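Local coordinates for protein exotoxin 5 (Staphylococcus aureus subsp. aureus COL, PDB 3R2I) that is of unknown function but belongs to the staphylococcal superantigen-like exotoxins, secreted proteins that probably act on the host immune system, at residues A[71-81]-A[111-122]. Numbering follows the deposited sequence.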
loop_
_atom_site.group_PDB
_atom_site.type_symbol
_atom_site.label_atom_id
_atom_site.label_comp_id
_atom_site.label_asym_id
_atom_site.label_seq_id
_atom_site.Cartn_x
_atom_site.Cartn_y
_atom_site.Cartn_z
ATOM N N SER A 71 -3.367 -8.262 4.945
ATOM C CA SER A 71 -2.059 -7.945 4.422
ATOM C C SER A 71 -0.973 -8.613 5.267
ATOM O O SER A 71 -1.239 -9.190 6.342
ATOM C CB SER A 71 -1.878 -6.439 4.401
ATOM O OG SER A 71 -2.006 -5.905 5.695
ATOM N N PHE A 72 0.244 -8.545 4.751
ATOM C CA PHE A 72 1.382 -9.175 5.380
ATOM C C PHE A 72 2.590 -8.257 5.242
ATOM O O PHE A 72 2.726 -7.533 4.236
ATOM C CB PHE A 72 1.653 -10.536 4.714
ATOM C CG PHE A 72 0.458 -11.479 4.733
ATOM C CD1 PHE A 72 -0.428 -11.527 3.664
ATOM C CD2 PHE A 72 0.213 -12.281 5.812
ATOM C CE1 PHE A 72 -1.542 -12.352 3.683
ATOM C CE2 PHE A 72 -0.895 -13.123 5.833
ATOM C CZ PHE A 72 -1.766 -13.150 4.762
ATOM N N GLU A 73 3.456 -8.316 6.250
ATOM C CA GLU A 73 4.660 -7.475 6.348
ATOM C C GLU A 73 5.948 -8.242 6.670
ATOM O O GLU A 73 6.589 -7.973 7.656
ATOM C CB GLU A 73 4.424 -6.387 7.406
ATOM C CG GLU A 73 3.295 -5.448 6.977
ATOM C CD GLU A 73 2.934 -4.385 8.005
ATOM O OE1 GLU A 73 3.838 -3.871 8.706
ATOM O OE2 GLU A 73 1.738 -4.039 8.067
ATOM N N PRO A 74 6.316 -9.207 5.828
ATOM C CA PRO A 74 7.529 -9.953 6.081
ATOM C C PRO A 74 8.699 -8.973 5.972
ATOM O O PRO A 74 8.677 -8.062 5.151
ATOM C CB PRO A 74 7.530 -10.990 4.961
ATOM C CG PRO A 74 6.688 -10.374 3.882
ATOM C CD PRO A 74 5.625 -9.690 4.626
ATOM N N THR A 75 9.714 -9.190 6.795
ATOM C CA THR A 75 10.823 -8.263 6.902
ATOM C C THR A 75 12.184 -8.911 6.804
ATOM O O THR A 75 12.352 -10.102 7.075
ATOM C CB THR A 75 10.735 -7.519 8.279
ATOM O OG1 THR A 75 11.813 -6.579 8.403
ATOM C CG2 THR A 75 10.812 -8.510 9.463
ATOM N N ASN A 76 13.160 -8.088 6.437
ATOM C CA ASN A 76 14.568 -8.495 6.348
ATOM C C ASN A 76 14.752 -9.726 5.502
ATOM O O ASN A 76 15.323 -10.696 5.922
ATOM C CB ASN A 76 15.128 -8.746 7.749
ATOM C CG ASN A 76 16.662 -8.874 7.747
ATOM O OD1 ASN A 76 17.342 -8.345 6.858
ATOM N ND2 ASN A 76 17.202 -9.551 8.759
ATOM N N ILE A 77 14.307 -9.634 4.271
ATOM C CA ILE A 77 14.337 -10.748 3.362
ATOM C C ILE A 77 15.521 -10.681 2.431
ATOM O O ILE A 77 15.911 -9.596 1.983
ATOM C CB ILE A 77 13.061 -10.726 2.528
ATOM C CG1 ILE A 77 11.838 -10.802 3.455
ATOM C CG2 ILE A 77 13.030 -11.891 1.574
ATOM C CD1 ILE A 77 10.607 -10.163 2.874
ATOM N N SER A 78 16.100 -11.848 2.169
ATOM C CA SER A 78 17.203 -11.973 1.239
ATOM C C SER A 78 16.638 -12.776 0.087
ATOM O O SER A 78 16.069 -13.847 0.305
ATOM C CB SER A 78 18.393 -12.650 1.887
ATOM O OG SER A 78 18.958 -11.786 2.877
ATOM N N VAL A 79 16.753 -12.248 -1.129
ATOM C CA VAL A 79 16.177 -12.921 -2.283
ATOM C C VAL A 79 16.760 -12.411 -3.599
ATOM O O VAL A 79 17.395 -11.353 -3.648
ATOM C CB VAL A 79 14.646 -12.744 -2.269
ATOM C CG1 VAL A 79 14.280 -11.300 -2.447
ATOM C CG2 VAL A 79 13.951 -13.643 -3.315
ATOM N N LYS A 80 16.539 -13.205 -4.643
ATOM C CA LYS A 80 17.013 -12.964 -5.990
ATOM C C LYS A 80 15.814 -13.209 -6.921
ATOM O O LYS A 80 14.998 -14.124 -6.661
ATOM C CB LYS A 80 18.131 -13.972 -6.268
ATOM C CG LYS A 80 18.746 -13.906 -7.637
ATOM C CD LYS A 80 19.766 -15.024 -7.784
ATOM C CE LYS A 80 20.076 -15.309 -9.233
ATOM N NZ LYS A 80 20.958 -16.513 -9.396
ATOM N N SER A 81 15.674 -12.437 -7.995
ATOM C CA SER A 81 14.508 -12.648 -8.859
ATOM C C SER A 81 14.679 -13.845 -9.759
ATOM O O SER A 81 15.793 -14.123 -10.225
ATOM C CB SER A 81 14.166 -11.436 -9.729
ATOM O OG SER A 81 14.940 -11.339 -10.904
ATOM N N TYR A 111 16.030 -6.923 -9.249
ATOM C CA TYR A 111 16.718 -7.687 -8.184
ATOM C C TYR A 111 17.375 -8.960 -8.715
ATOM O O TYR A 111 17.286 -10.011 -8.105
ATOM C CB TYR A 111 15.715 -7.990 -7.037
ATOM C CG TYR A 111 15.043 -6.747 -6.427
ATOM C CD1 TYR A 111 13.812 -6.311 -6.875
ATOM C CD2 TYR A 111 15.656 -6.010 -5.416
ATOM C CE1 TYR A 111 13.197 -5.193 -6.337
ATOM C CE2 TYR A 111 15.043 -4.882 -4.869
ATOM C CZ TYR A 111 13.807 -4.486 -5.332
ATOM O OH TYR A 111 13.177 -3.357 -4.835
ATOM N N LYS A 112 18.059 -8.850 -9.845
ATOM C CA LYS A 112 18.688 -10.020 -10.452
ATOM C C LYS A 112 19.793 -10.576 -9.573
ATOM O O LYS A 112 20.025 -11.790 -9.560
ATOM C CB LYS A 112 19.202 -9.702 -11.854
ATOM C CG LYS A 112 18.086 -9.316 -12.854
ATOM C CD LYS A 112 18.709 -8.794 -14.170
ATOM C CE LYS A 112 17.652 -8.304 -15.187
ATOM N NZ LYS A 112 18.279 -7.517 -16.328
ATOM N N GLU A 113 20.496 -9.699 -8.860
ATOM C CA GLU A 113 21.524 -10.146 -7.927
ATOM C C GLU A 113 20.828 -10.352 -6.598
ATOM O O GLU A 113 19.882 -9.646 -6.297
ATOM C CB GLU A 113 22.643 -9.109 -7.741
ATOM C CG GLU A 113 23.585 -8.940 -8.913
ATOM C CD GLU A 113 24.851 -8.136 -8.540
ATOM O OE1 GLU A 113 24.749 -7.099 -7.819
ATOM O OE2 GLU A 113 25.954 -8.554 -8.982
ATOM N N LYS A 114 21.303 -11.297 -5.791
ATOM C CA LYS A 114 20.702 -11.547 -4.492
ATOM C C LYS A 114 20.777 -10.256 -3.681
ATOM O O LYS A 114 21.842 -9.676 -3.532
ATOM C CB LYS A 114 21.391 -12.675 -3.764
ATOM C CG LYS A 114 20.569 -13.190 -2.610
ATOM C CD LYS A 114 21.249 -14.337 -1.866
ATOM C CE LYS A 114 20.369 -14.818 -0.702
ATOM N NZ LYS A 114 21.111 -15.689 0.262
ATOM N N THR A 115 19.630 -9.811 -3.185
ATOM C CA THR A 115 19.521 -8.571 -2.439
ATOM C C THR A 115 19.118 -8.853 -0.998
ATOM O O THR A 115 18.213 -9.637 -0.715
ATOM C CB THR A 115 18.490 -7.661 -3.105
ATOM O OG1 THR A 115 18.875 -7.458 -4.463
ATOM C CG2 THR A 115 18.372 -6.308 -2.408
ATOM N N HIS A 116 19.762 -8.161 -0.077
ATOM C CA HIS A 116 19.497 -8.405 1.317
ATOM C C HIS A 116 18.845 -7.247 2.017
ATOM O O HIS A 116 18.880 -6.106 1.550
ATOM C CB HIS A 116 20.818 -8.714 2.010
ATOM C CG HIS A 116 21.606 -9.821 1.375
ATOM N ND1 HIS A 116 21.448 -11.146 1.725
ATOM C CD2 HIS A 116 22.606 -9.792 0.460
ATOM C CE1 HIS A 116 22.296 -11.890 1.032
ATOM N NE2 HIS A 116 23.016 -11.091 0.262
ATOM N N GLY A 117 18.238 -7.558 3.153
ATOM C CA GLY A 117 17.604 -6.561 3.985
ATOM C C GLY A 117 16.361 -5.906 3.401
ATOM O O GLY A 117 16.115 -4.725 3.622
ATOM N N LEU A 118 15.560 -6.662 2.677
ATOM C CA LEU A 118 14.362 -6.080 2.087
ATOM C C LEU A 118 13.120 -6.358 2.922
ATOM O O LEU A 118 13.023 -7.388 3.589
ATOM C CB LEU A 118 14.143 -6.634 0.674
ATOM C CG LEU A 118 15.197 -6.362 -0.379
ATOM C CD1 LEU A 118 14.816 -7.172 -1.623
ATOM C CD2 LEU A 118 15.331 -4.845 -0.684
ATOM N N ASP A 119 12.217 -5.386 2.928
ATOM C CA ASP A 119 10.925 -5.512 3.579
ATOM C C ASP A 119 9.897 -5.562 2.484
ATOM O O ASP A 119 10.047 -4.884 1.465
ATOM C CB ASP A 119 10.583 -4.305 4.447
ATOM C CG ASP A 119 11.359 -4.260 5.733
ATOM O OD1 ASP A 119 12.019 -5.255 6.097
ATOM O OD2 ASP A 119 11.298 -3.200 6.385
ATOM N N VAL A 120 8.817 -6.302 2.715
ATOM C CA VAL A 120 7.763 -6.406 1.728
ATOM C C VAL A 120 6.379 -6.248 2.329
ATOM O O VAL A 120 6.071 -6.849 3.340
ATOM C CB VAL A 120 7.851 -7.753 0.927
ATOM C CG1 VAL A 120 6.638 -7.958 0.107
ATOM C CG2 VAL A 120 9.138 -7.764 0.007
ATOM N N PHE A 121 5.572 -5.376 1.719
ATOM C CA PHE A 121 4.202 -5.196 2.130
ATOM C C PHE A 121 3.437 -5.957 1.080
ATOM O O PHE A 121 3.449 -5.610 -0.098
ATOM C CB PHE A 121 3.756 -3.752 2.182
ATOM C CG PHE A 121 2.323 -3.605 2.605
ATOM C CD1 PHE A 121 1.969 -3.719 3.928
ATOM C CD2 PHE A 121 1.335 -3.366 1.686
ATOM C CE1 PHE A 121 0.647 -3.610 4.320
ATOM C CE2 PHE A 121 0.023 -3.237 2.083
ATOM C CZ PHE A 121 -0.318 -3.366 3.391
ATOM N N ALA A 122 2.757 -6.994 1.509
ATOM C CA ALA A 122 2.081 -7.881 0.557
ATOM C C ALA A 122 0.591 -7.893 0.697
ATOM O O ALA A 122 0.045 -7.905 1.801
ATOM C CB ALA A 122 2.629 -9.305 0.696
HETATM O O HOH W 1 18.060 -10.291 4.640
HETATM O O HOH W 2 18.324 -13.426 -10.832
#
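Ile77 and Val120 meet at about a right angle in the apolar centre, Ile77 CD1 lying 4.0 Å from Val120 CG2. Pro74 reaches the same valine obliquely, its CG 4.1 Å from Val120 CB, while Val79 CG1 touches Leu118 CD1. Phe92 and Leu90 of strand 87-94 and Val101 of strand 97-103 continue this core. Around it the backbones pair antiparallel. Ile77 and Leu118 exchange N-H...O bonds in both directions, each in the carbonyl plane on a lone pair; Val79 and Thr115 also bond both ways, but with each donor tilted from the carbonyl plane. Each segment carries a G1 beta bulge: Gly117 and Leu118 both face Ile77, Asn76 and Ile77 both face Leu118, and Gly117 and Asn76 take positive phi (68° and 53°). Further along, Phe72 pairs with Ala122, and Val120 N bonds Pro74 O between them. At this end the Phe121 ring receives Glu73 CG at its edge, 3.7 Å from CD1; the Glu73 carboxylate goes on to a salt bridge with Lys188 of helix 182-197. Ser71 CB lies 3.6 Å from Phe121 CZ. Toward the polar edge, Thr75 OG1, swung anti to its own backbone nitrogen (chi1 -179°), donates to Asp119 OD1 at 2.7 Å from above the carboxylate plane, and Asn76 N reaches the same oxygen nearly along the C-O axis. One buried carboxylate oxygen thus takes two bonds from the residues just before strand 77-79. Ser78 OG and His116 ND1 share a 2.8 Å hydrogen bond at the ring's edge, and a water links this hydroxyl to Asn76 OD1 and Gly117 N; Lys142 also bonds Asn76 OD1. Pairing of the first strand with the fourth, which bends at Gly117 and also pairs with strand 133-141, closes the five-stranded OB-fold barrel, the N-terminal domain of superantigen-like toxins.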